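Local coordinates for uncharacterized protein (Danio rerio, PDB 5HBA), which probably recognises targets of the complement pathway through its globular C1q domain, as part of innate immunity, at residues E2-S7 with G128-R133; V49-F54 with G93-L98. All coordinates share one frame; numbering follows the deposited sequence.

How the contacts relate
From the N terminus, residues 2-7 lead into the first strand, which pairs from Ala5 on with residues 128-129 of the last. Contact 1 therefore closes a loop over nearly the whole chain. Contact 2 is nested inside it: strand 48-59 runs out, and strand 87-98 returns to pair antiparallel with it. The two contacts belong to one sheet, because strand 120-133 lies beside strand 48-59. Ile131 N to Val49 O (2.7 Å) and Tyr51 N to Phe129 O (2.9 Å) are probable hydrogen bonds that tie them together. The order across this part of the sheet is thus 5-10, 120-133, 48-59, 87-98. Both contacts also touch the other two subunits of the trimer.

Contact 1: residues E2-S7 with G128-R133; sequences EKPAFS and GFLIYR
Three backbone hydrogen bonds join residues 2-7 to residues 128-133. Phe6 N reaches Gly128 O at 2.7 Å, nearly along the C=O axis. Gly128 N returns a bond to Phe6 O at 3.0 Å, in the carbonyl plane. Leu130 N binds Pro4 O at 2.9 Å from above the carbonyl plane. Phe6 CG sits between its backbone N and carbonyl carbon (chi1 74°), which folds the ring across the neighbouring strand. With only hydrogens on its CA, Gly128 lets this ring lie flat against the backbone, with Gly128 N over its centre. Gly128 CA lies 4.0 Å from the Phe6 ring centroid, over its face, in a CH-pi contact. On the other face, Ala5 CB meets Phe129 CB at 3.9 Å. Pro4 and Leu130 lie side by side, Pro4 CD 4.0 Å from Leu130 CB. Lys3, extended beyond CG, crosses Leu130 at about a right angle, CB against CD2. Leu130 CD2 also lies over one face of the Arg133 guanidinium, offset toward its rim, and Glu2 O lies at its edge.

Further out, Phe126 meets the Phe6 ring edge-to-face, and the Phe129 ring meets Tyr51 of the second subunit. This pairing of first and last strands is characteristic of the C1q/TNF jelly-roll fold.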
# COMPACT_ATOMS: atom_id res chain seq x y z
N GLU A 2 2.64 23.30 -2.61
CA GLU A 2 1.55 22.48 -3.13
C GLU A 2 1.96 21.73 -4.40
O GLU A 2 2.52 22.31 -5.33
CB GLU A 2 0.30 23.33 -3.40
CG GLU A 2 -0.88 22.58 -4.02
CD GLU A 2 -0.80 22.49 -5.54
OE1 GLU A 2 -0.45 23.50 -6.19
OE2 GLU A 2 -1.06 21.39 -6.08
N LYS A 3 1.67 20.43 -4.43
CA LYS A 3 1.89 19.61 -5.62
C LYS A 3 0.75 18.59 -5.76
O LYS A 3 -0.10 18.50 -4.87
CB LYS A 3 3.27 18.93 -5.58
CG LYS A 3 3.56 18.10 -4.34
CD LYS A 3 5.00 17.59 -4.39
CE LYS A 3 5.42 16.97 -3.07
NZ LYS A 3 6.82 16.47 -3.13
N PRO A 4 0.69 17.86 -6.90
CA PRO A 4 -0.37 16.85 -7.04
C PRO A 4 -0.37 15.82 -5.91
O PRO A 4 0.67 15.23 -5.59
CB PRO A 4 -0.01 16.16 -8.35
CG PRO A 4 0.65 17.25 -9.17
CD PRO A 4 1.44 18.05 -8.16
N ALA A 5 -1.56 15.61 -5.33
CA ALA A 5 -1.80 14.65 -4.26
C ALA A 5 -3.30 14.45 -4.19
O ALA A 5 -4.04 15.43 -4.02
CB ALA A 5 -1.29 15.18 -2.92
N PHE A 6 -3.76 13.21 -4.32
CA PHE A 6 -5.19 12.94 -4.26
C PHE A 6 -5.53 11.68 -3.47
O PHE A 6 -4.72 10.76 -3.32
CB PHE A 6 -5.78 12.83 -5.67
CG PHE A 6 -5.43 11.55 -6.38
CD1 PHE A 6 -6.20 10.40 -6.21
CD2 PHE A 6 -4.32 11.49 -7.21
CE1 PHE A 6 -5.87 9.21 -6.84
CE2 PHE A 6 -3.98 10.31 -7.87
CZ PHE A 6 -4.75 9.16 -7.68
N SER A 7 -6.77 11.65 -2.99
CA SER A 7 -7.34 10.49 -2.34
C SER A 7 -8.83 10.49 -2.66
O SER A 7 -9.57 11.42 -2.27
CB SER A 7 -7.11 10.57 -0.83
OG SER A 7 -7.64 9.42 -0.19
N GLY A 128 -2.78 8.89 -4.64
CA GLY A 128 -1.63 9.19 -5.47
C GLY A 128 -1.00 10.55 -5.18
O GLY A 128 -1.68 11.46 -4.70
N PHE A 129 0.28 10.69 -5.49
CA PHE A 129 0.96 11.97 -5.31
C PHE A 129 2.26 12.06 -6.11
O PHE A 129 2.89 11.04 -6.42
CB PHE A 129 1.21 12.29 -3.82
CG PHE A 129 1.88 11.18 -3.06
CD1 PHE A 129 3.26 11.06 -3.06
CD2 PHE A 129 1.12 10.26 -2.35
CE1 PHE A 129 3.88 10.04 -2.36
CE2 PHE A 129 1.74 9.23 -1.64
CZ PHE A 129 3.11 9.13 -1.65
N LEU A 130 2.64 13.28 -6.46
CA LEU A 130 3.89 13.54 -7.15
C LEU A 130 5.07 13.26 -6.22
O LEU A 130 5.05 13.68 -5.05
CB LEU A 130 3.95 15.00 -7.62
CG LEU A 130 5.27 15.43 -8.27
CD1 LEU A 130 5.39 14.80 -9.64
CD2 LEU A 130 5.40 16.94 -8.37
N ILE A 131 6.08 12.55 -6.72
CA ILE A 131 7.32 12.39 -5.98
C ILE A 131 8.30 13.50 -6.37
O ILE A 131 8.84 14.20 -5.51
CB ILE A 131 7.95 11.00 -6.21
CG1 ILE A 131 7.01 9.89 -5.70
CG2 ILE A 131 9.31 10.91 -5.52
CD1 ILE A 131 7.37 8.48 -6.23
N TYR A 132 8.52 13.67 -7.67
CA TYR A 132 9.33 14.80 -8.14
C TYR A 132 8.96 15.23 -9.56
O TYR A 132 8.51 14.41 -10.37
CB TYR A 132 10.84 14.49 -8.01
CG TYR A 132 11.42 13.55 -9.06
CD1 TYR A 132 11.77 14.02 -10.32
CD2 TYR A 132 11.64 12.20 -8.77
CE1 TYR A 132 12.31 13.18 -11.28
CE2 TYR A 132 12.19 11.35 -9.73
CZ TYR A 132 12.52 11.85 -10.98
OH TYR A 132 13.06 11.03 -11.95
N ARG A 133 9.17 16.51 -9.85
CA ARG A 133 8.87 17.07 -11.17
C ARG A 133 9.91 16.71 -12.22
O ARG A 133 11.11 16.85 -11.98
CB ARG A 133 8.76 18.60 -11.09
CG ARG A 133 7.48 19.10 -10.46
CD ARG A 133 7.51 20.60 -10.28
NE ARG A 133 6.19 21.11 -9.88
CZ ARG A 133 5.74 21.15 -8.63
NH1 ARG A 133 6.50 20.72 -7.63
NH2 ARG A 133 4.53 21.63 -8.38

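Contact 2: residues V49-F54 with G93-L98; sequences VYYFVF and GAVLTL
Side chains alternate between two faces of this antiparallel pair. On one face, the Tyr50 ring meets Leu98, and the Phe52 ring meets both Leu96 and Leu98. Both rings have CG anti to the carbonyl carbon (chi1 -77° and -67°), so they lean the same way. Leu98 CD1 meets Tyr50 CD1 at 3.6 Å, the side chains crossing at about a right angle. Leu98 CD1 also meets Phe52 CZ at 3.7 Å, tip to tip and at the ring edge. Leu96 CD1 crosses to Phe52 CD2 at 3.9 Å. Phe42 meets both rings edge-to-face.

On the other face, Val49 and Val95 cross obliquely, with Val49 CG1 3.5 Å from Val95 CG1, tighter than usual van der Waals contact. Val95 CG2 lies at the edge of the Tyr51 ring, 3.9 Å from Tyr51 CD1. This face turns to neighbouring subunits: Tyr51 packs on Tyr51 of the second subunit, and Val95 packs on Phe6 of the third. Gly93 CA comes within 4.0 Å of Val53 CA and makes a CA-H...O contact with Phe52 O.

Four backbone bonds join the strands, two for Tyr50 with Leu96 and two for Phe52 with Ala94. The shortest is Tyr50 N to Leu96 O, 2.7 Å. Tyr50 OH is satisfied by a hydrogen bond to Val46 O. The contact combines paired backbone polar groups with largely apolar side chains, consistent with a sheet between domain core and trimer interface.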
# COMPACT_ATOMS: atom_id res chain seq x y z
N VAL A 49 7.53 11.95 -11.75
CA VAL A 49 7.46 10.60 -11.23
C VAL A 49 6.44 10.59 -10.09
O VAL A 49 6.48 11.44 -9.19
CB VAL A 49 8.84 10.13 -10.76
CG1 VAL A 49 8.75 8.78 -10.09
CG2 VAL A 49 9.80 10.07 -11.95
N TYR A 50 5.51 9.64 -10.14
CA TYR A 50 4.37 9.63 -9.22
C TYR A 50 4.28 8.32 -8.44
O TYR A 50 4.75 7.29 -8.92
CB TYR A 50 3.08 9.79 -10.01
CG TYR A 50 2.79 11.19 -10.48
CD1 TYR A 50 3.41 11.70 -11.62
CD2 TYR A 50 1.88 12.00 -9.80
CE1 TYR A 50 3.14 12.99 -12.05
CE2 TYR A 50 1.60 13.28 -10.23
CZ TYR A 50 2.24 13.77 -11.35
OH TYR A 50 1.95 15.05 -11.77
N TYR A 51 3.66 8.36 -7.27
CA TYR A 51 3.26 7.13 -6.60
C TYR A 51 1.74 6.97 -6.63
O TYR A 51 1.00 7.92 -6.35
CB TYR A 51 3.77 7.09 -5.15
CG TYR A 51 3.35 5.85 -4.40
CD1 TYR A 51 3.83 4.60 -4.78
CD2 TYR A 51 2.46 5.91 -3.34
CE1 TYR A 51 3.45 3.46 -4.12
CE2 TYR A 51 2.07 4.77 -2.66
CZ TYR A 51 2.58 3.55 -3.06
OH TYR A 51 2.19 2.42 -2.40
N PHE A 52 1.29 5.77 -6.99
CA PHE A 52 -0.14 5.45 -6.98
C PHE A 52 -0.38 4.19 -6.15
O PHE A 52 0.44 3.27 -6.17
CB PHE A 52 -0.64 5.19 -8.41
CG PHE A 52 -0.63 6.41 -9.29
CD1 PHE A 52 -1.73 7.26 -9.35
CD2 PHE A 52 0.47 6.69 -10.10
CE1 PHE A 52 -1.72 8.38 -10.18
CE2 PHE A 52 0.49 7.80 -10.92
CZ PHE A 52 -0.61 8.65 -10.96
N VAL A 53 -1.49 4.15 -5.43
CA VAL A 53 -1.85 2.98 -4.64
C VAL A 53 -3.36 2.92 -4.47
O VAL A 53 -4.02 3.97 -4.35
CB VAL A 53 -1.12 2.96 -3.26
CG1 VAL A 53 -1.67 4.04 -2.33
CG2 VAL A 53 -1.22 1.59 -2.59
N PHE A 54 -3.92 1.72 -4.50
CA PHE A 54 -5.34 1.55 -4.24
C PHE A 54 -5.59 0.47 -3.19
O PHE A 54 -4.75 -0.41 -2.98
CB PHE A 54 -6.10 1.22 -5.53
CG PHE A 54 -5.75 -0.11 -6.11
CD1 PHE A 54 -6.42 -1.26 -5.70
CD2 PHE A 54 -4.75 -0.23 -7.05
CE1 PHE A 54 -6.10 -2.50 -6.20
CE2 PHE A 54 -4.41 -1.48 -7.58
CZ PHE A 54 -5.09 -2.61 -7.15
N GLY A 93 -0.29 -1.04 -6.50
CA GLY A 93 0.18 0.29 -6.83
C GLY A 93 1.58 0.26 -7.38
O GLY A 93 2.21 -0.81 -7.44
N ALA A 94 2.07 1.42 -7.81
CA ALA A 94 3.36 1.49 -8.48
C ALA A 94 3.92 2.90 -8.47
O ALA A 94 3.19 3.87 -8.28
CB ALA A 94 3.24 0.98 -9.92
N VAL A 95 5.24 3.00 -8.68
CA VAL A 95 5.87 4.28 -8.98
C VAL A 95 5.97 4.43 -10.50
O VAL A 95 6.61 3.61 -11.17
CB VAL A 95 7.26 4.41 -8.33
CG1 VAL A 95 8.03 5.57 -8.95
CG2 VAL A 95 7.12 4.63 -6.84
N LEU A 96 5.32 5.45 -11.04
CA LEU A 96 5.24 5.63 -12.49
C LEU A 96 5.78 6.98 -12.95
O LEU A 96 5.60 7.99 -12.27
CB LEU A 96 3.78 5.51 -12.94
CG LEU A 96 3.02 4.23 -12.58
CD1 LEU A 96 1.56 4.33 -13.06
CD2 LEU A 96 3.70 3.02 -13.19
N THR A 97 6.41 6.99 -14.12
CA THR A 97 6.85 8.23 -14.77
C THR A 97 5.77 8.64 -15.75
O THR A 97 5.41 7.86 -16.64
CB THR A 97 8.16 8.00 -15.56
OG1 THR A 97 9.13 7.40 -14.71
CG2 THR A 97 8.69 9.32 -16.09
N LEU A 98 5.26 9.86 -15.62
CA LEU A 98 4.16 10.31 -16.46
C LEU A 98 4.50 11.57 -17.26
O LEU A 98 5.22 12.45 -16.77
CB LEU A 98 2.91 10.56 -15.62
CG LEU A 98 2.36 9.42 -14.74
CD1 LEU A 98 1.19 9.94 -13.92
CD2 LEU A 98 1.93 8.24 -15.60